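Local coordinates for Trypsin/chymotrypsin inhibitor (Alocasia macrorrhizos, PDB 5YCZ), which inhibits the serine proteases trypsin and alpha-chymotrypsin as a homodimeric Kunitz-type inhibitor of the beta-trefoil class, at residues S126-E134 with S172-K180. Numbering follows the deposited sequence.
Sequences SQPRDYQIE and SPHTIRFVK
Tyr131 and Ile176 form a single antiparallel bridge, a hydrogen-bonded pair closed by Tyr131 N to Ile176 O (3.0 Å) and Ile176 N to Tyr131 O (2.9 Å). Thr175 CA adds a CA-H...O contact to Tyr131 O (3.2 Å). Two residues from the bridge on either segment, a water accepts from Ile133 N and donates to His174 O (2.6 Å).

On one flank, Asp130 OD1 lies 2.9 Å from Arg177 NH1 in a salt bridge. The carboxylate stands nearly upright to the guanidinium (85°), and with OD1 well out of that plane the attraction is charge alone. The extended Arg177 chain, alongside Asp130, also meets Pro128 CG at the guanidinium edge, in its plane. Gln132 CG, anti to the carbonyl carbon (chi1 -40°), packs 3.7 Å from Thr175 CG2, and Gln132 NE2 reaches Pro173 CG (3.1 Å).

Inward, Tyr131 and Phe178 meet obliquely, CD2 to CE2 at 3.8 Å, with planes 47° apart; Tyr131 OH is held by Leu5 N, and Phe178 meets Phe58 nearly at right angles. The bridge thus joins two antiparallel sheets of the beta-trefoil: strand 131-135 runs between 116-120 and 153-159, while strand 176-180 pairs with 18-22.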
loop_
_atom_site.group_PDB
_atom_site.type_symbol
_atom_site.label_atom_id
_atom_site.label_comp_id
_atom_site.label_asym_id
_atom_site.label_seq_id
_atom_site.Cartn_x
_atom_site.Cartn_y
_atom_site.Cartn_z
ATOM N N SER A 126 -24.914 19.355 11.161
ATOM C CA SER A 126 -25.076 20.144 9.941
ATOM C C SER A 126 -24.140 19.632 8.850
ATOM O O SER A 126 -23.163 18.938 9.142
ATOM C CB SER A 126 -24.819 21.631 10.215
ATOM O OG SER A 126 -25.755 22.162 11.143
ATOM N N GLN A 127 -24.445 19.982 7.603
ATOM C CA GLN A 127 -23.766 19.513 6.401
ATOM C C GLN A 127 -22.991 20.654 5.730
ATOM O O GLN A 127 -23.170 21.825 6.082
ATOM C CB GLN A 127 -24.795 18.904 5.435
ATOM C CG GLN A 127 -25.336 17.528 5.878
ATOM C CD GLN A 127 -26.342 17.613 7.029
ATOM O OE1 GLN A 127 -26.066 17.173 8.152
ATOM N NE2 GLN A 127 -27.517 18.176 6.747
ATOM N N PRO A 128 -22.121 20.358 4.730
ATOM C CA PRO A 128 -21.786 19.240 3.821
ATOM C C PRO A 128 -21.369 17.894 4.440
ATOM O O PRO A 128 -22.047 17.313 5.295
ATOM C CB PRO A 128 -20.594 19.801 3.020
ATOM C CG PRO A 128 -19.973 20.804 3.928
ATOM C CD PRO A 128 -21.148 21.459 4.580
ATOM N N ARG A 129 -20.240 17.387 3.957
ATOM C CA ARG A 129 -19.673 16.124 4.419
ATOM C C ARG A 129 -18.231 16.370 4.857
ATOM O O ARG A 129 -17.293 15.955 4.179
ATOM C CB ARG A 129 -19.754 15.054 3.322
ATOM C CG ARG A 129 -21.159 14.499 3.095
ATOM C CD ARG A 129 -21.318 13.953 1.672
ATOM N NE ARG A 129 -21.704 14.984 0.707
ATOM C CZ ARG A 129 -22.955 15.207 0.312
ATOM N NH1 ARG A 129 -23.952 14.472 0.800
ATOM N NH2 ARG A 129 -23.211 16.166 -0.573
ATOM N N ASP A 130 -18.063 17.054 5.985
ATOM C CA ASP A 130 -16.756 17.213 6.604
ATOM C C ASP A 130 -16.520 16.104 7.609
ATOM O O ASP A 130 -17.452 15.606 8.246
ATOM C CB ASP A 130 -16.630 18.559 7.308
ATOM C CG ASP A 130 -16.861 19.711 6.377
ATOM O OD1 ASP A 130 -17.312 19.453 5.239
ATOM O OD2 ASP A 130 -16.573 20.863 6.778
ATOM N N TYR A 131 -15.259 15.712 7.746
ATOM C CA TYR A 131 -14.926 14.663 8.685
ATOM C C TYR A 131 -13.643 15.021 9.405
ATOM O O TYR A 131 -12.932 15.968 9.054
ATOM C CB TYR A 131 -14.816 13.308 7.984
ATOM C CG TYR A 131 -16.096 12.881 7.290
ATOM C CD1 TYR A 131 -17.012 12.051 7.931
ATOM C CD2 TYR A 131 -16.392 13.312 5.994
ATOM C CE1 TYR A 131 -18.188 11.664 7.301
ATOM C CE2 TYR A 131 -17.572 12.932 5.359
ATOM C CZ TYR A 131 -18.463 12.113 6.019
ATOM O OH TYR A 131 -19.623 11.738 5.395
ATOM N N GLN A 132 -13.375 14.267 10.457
ATOM C CA GLN A 132 -12.085 14.276 11.117
ATOM C C GLN A 132 -11.644 12.830 11.325
ATOM O O GLN A 132 -12.429 11.888 11.161
ATOM C CB GLN A 132 -12.149 15.006 12.453
ATOM C CG GLN A 132 -12.976 16.252 12.455
ATOM C CD GLN A 132 -13.569 16.492 13.820
ATOM O OE1 GLN A 132 -13.779 15.544 14.585
ATOM N NE2 GLN A 132 -13.834 17.756 14.144
ATOM N N ILE A 133 -10.373 12.656 11.690
ATOM C CA ILE A 133 -9.817 11.355 12.030
ATOM C C ILE A 133 -9.507 11.333 13.513
ATOM O O ILE A 133 -8.933 12.285 14.058
ATOM C CB ILE A 133 -8.560 11.053 11.217
ATOM C CG1 ILE A 133 -8.908 11.173 9.734
ATOM C CG2 ILE A 133 -8.004 9.685 11.606
ATOM C CD1 ILE A 133 -7.969 10.419 8.837
ATOM N N GLU A 134 -9.892 10.255 14.167
ATOM C CA GLU A 134 -9.601 10.077 15.570
ATOM C C GLU A 134 -8.635 8.924 15.709
ATOM O O GLU A 134 -8.674 7.981 14.919
ATOM C CB GLU A 134 -10.869 9.800 16.355
ATOM C CG GLU A 134 -11.727 11.041 16.507
ATOM C CD GLU A 134 -12.494 11.035 17.803
ATOM O OE1 GLU A 134 -11.893 11.389 18.854
ATOM O OE2 GLU A 134 -13.686 10.652 17.762
ATOM N N SER A 172 -8.761 22.024 17.641
ATOM C CA SER A 172 -8.563 22.427 16.249
ATOM C C SER A 172 -8.263 21.227 15.367
ATOM O O SER A 172 -7.167 21.115 14.806
ATOM C CB SER A 172 -7.458 23.471 16.138
ATOM O OG SER A 172 -7.781 24.571 16.969
ATOM N N PRO A 173 -9.217 20.317 15.213
ATOM C CA PRO A 173 -8.992 19.166 14.343
ATOM C C PRO A 173 -8.803 19.571 12.885
ATOM O O PRO A 173 -9.379 20.545 12.394
ATOM C CB PRO A 173 -10.272 18.346 14.527
ATOM C CG PRO A 173 -11.288 19.341 14.875
ATOM C CD PRO A 173 -10.591 20.321 15.748
ATOM N N HIS A 174 -7.986 18.799 12.179
ATOM C CA HIS A 174 -7.890 18.958 10.735
ATOM C C HIS A 174 -9.128 18.333 10.111
ATOM O O HIS A 174 -9.267 17.106 10.083
ATOM C CB HIS A 174 -6.614 18.316 10.200
ATOM C CG HIS A 174 -6.433 18.480 8.723
ATOM N ND1 HIS A 174 -6.611 19.689 8.081
ATOM C CD2 HIS A 174 -6.075 17.592 7.762
ATOM C CE1 HIS A 174 -6.381 19.535 6.788
ATOM N NE2 HIS A 174 -6.051 18.274 6.570
ATOM N N THR A 175 -10.041 19.159 9.624
ATOM C CA THR A 175 -11.213 18.618 8.960
ATOM C C THR A 175 -10.924 18.428 7.482
ATOM O O THR A 175 -10.185 19.208 6.872
ATOM C CB THR A 175 -12.410 19.539 9.156
ATOM O OG1 THR A 175 -11.991 20.898 8.957
ATOM C CG2 THR A 175 -12.926 19.396 10.569
ATOM N N ILE A 176 -11.512 17.379 6.905
ATOM C CA ILE A 176 -11.167 16.956 5.554
ATOM C C ILE A 176 -12.395 16.421 4.829
ATOM O O ILE A 176 -13.376 16.001 5.443
ATOM C CB ILE A 176 -10.060 15.878 5.562
ATOM C CG1 ILE A 176 -10.434 14.752 6.507
ATOM C CG2 ILE A 176 -8.730 16.469 5.979
ATOM C CD1 ILE A 176 -10.208 13.412 5.925
ATOM N N ARG A 177 -12.327 16.446 3.498
ATOM C CA ARG A 177 -13.246 15.741 2.622
ATOM C C ARG A 177 -12.468 14.697 1.834
ATOM O O ARG A 177 -11.256 14.817 1.651
ATOM C CB ARG A 177 -13.936 16.684 1.637
ATOM C CG ARG A 177 -14.408 17.994 2.225
ATOM C CD ARG A 177 -15.125 18.816 1.149
ATOM N NE ARG A 177 -15.154 20.242 1.453
ATOM C CZ ARG A 177 -16.174 20.861 2.047
ATOM N NH1 ARG A 177 -17.253 20.173 2.411
ATOM N NH2 ARG A 177 -16.113 22.167 2.287
ATOM N N PHE A 178 -13.175 13.689 1.334
ATOM C CA PHE A 178 -12.591 12.638 0.509
ATOM C C PHE A 178 -12.994 12.806 -0.951
ATOM O O PHE A 178 -14.184 12.879 -1.267
ATOM C CB PHE A 178 -13.035 11.272 1.017
ATOM C CG PHE A 178 -12.767 11.080 2.455
ATOM C CD1 PHE A 178 -11.503 10.734 2.892
ATOM C CD2 PHE A 178 -13.766 11.294 3.385
ATOM C CE1 PHE A 178 -11.247 10.569 4.240
ATOM C CE2 PHE A 178 -13.524 11.146 4.733
ATOM C CZ PHE A 178 -12.265 10.779 5.165
ATOM N N VAL A 179 -12.007 12.844 -1.838
ATOM C CA VAL A 179 -12.227 12.962 -3.273
ATOM C C VAL A 179 -11.757 11.671 -3.910
ATOM O O VAL A 179 -10.575 11.318 -3.814
ATOM C CB VAL A 179 -11.484 14.168 -3.860
ATOM C CG1 VAL A 179 -11.526 14.123 -5.366
ATOM C CG2 VAL A 179 -12.111 15.444 -3.363
ATOM N N LYS A 180 -12.674 10.962 -4.550
ATOM C CA LYS A 180 -12.310 9.667 -5.105
ATOM C C LYS A 180 -11.330 9.841 -6.260
ATOM O O LYS A 180 -11.248 10.900 -6.897
ATOM C CB LYS A 180 -13.552 8.899 -5.565
ATOM C CG LYS A 180 -13.331 7.398 -5.768
ATOM C CD LYS A 180 -14.659 6.664 -5.812
ATOM C CE LYS A 180 -14.577 5.353 -6.583
ATOM N NZ LYS A 180 -13.619 4.340 -6.023
HETATM O O HOH W 1 -8.825 15.296 11.851
#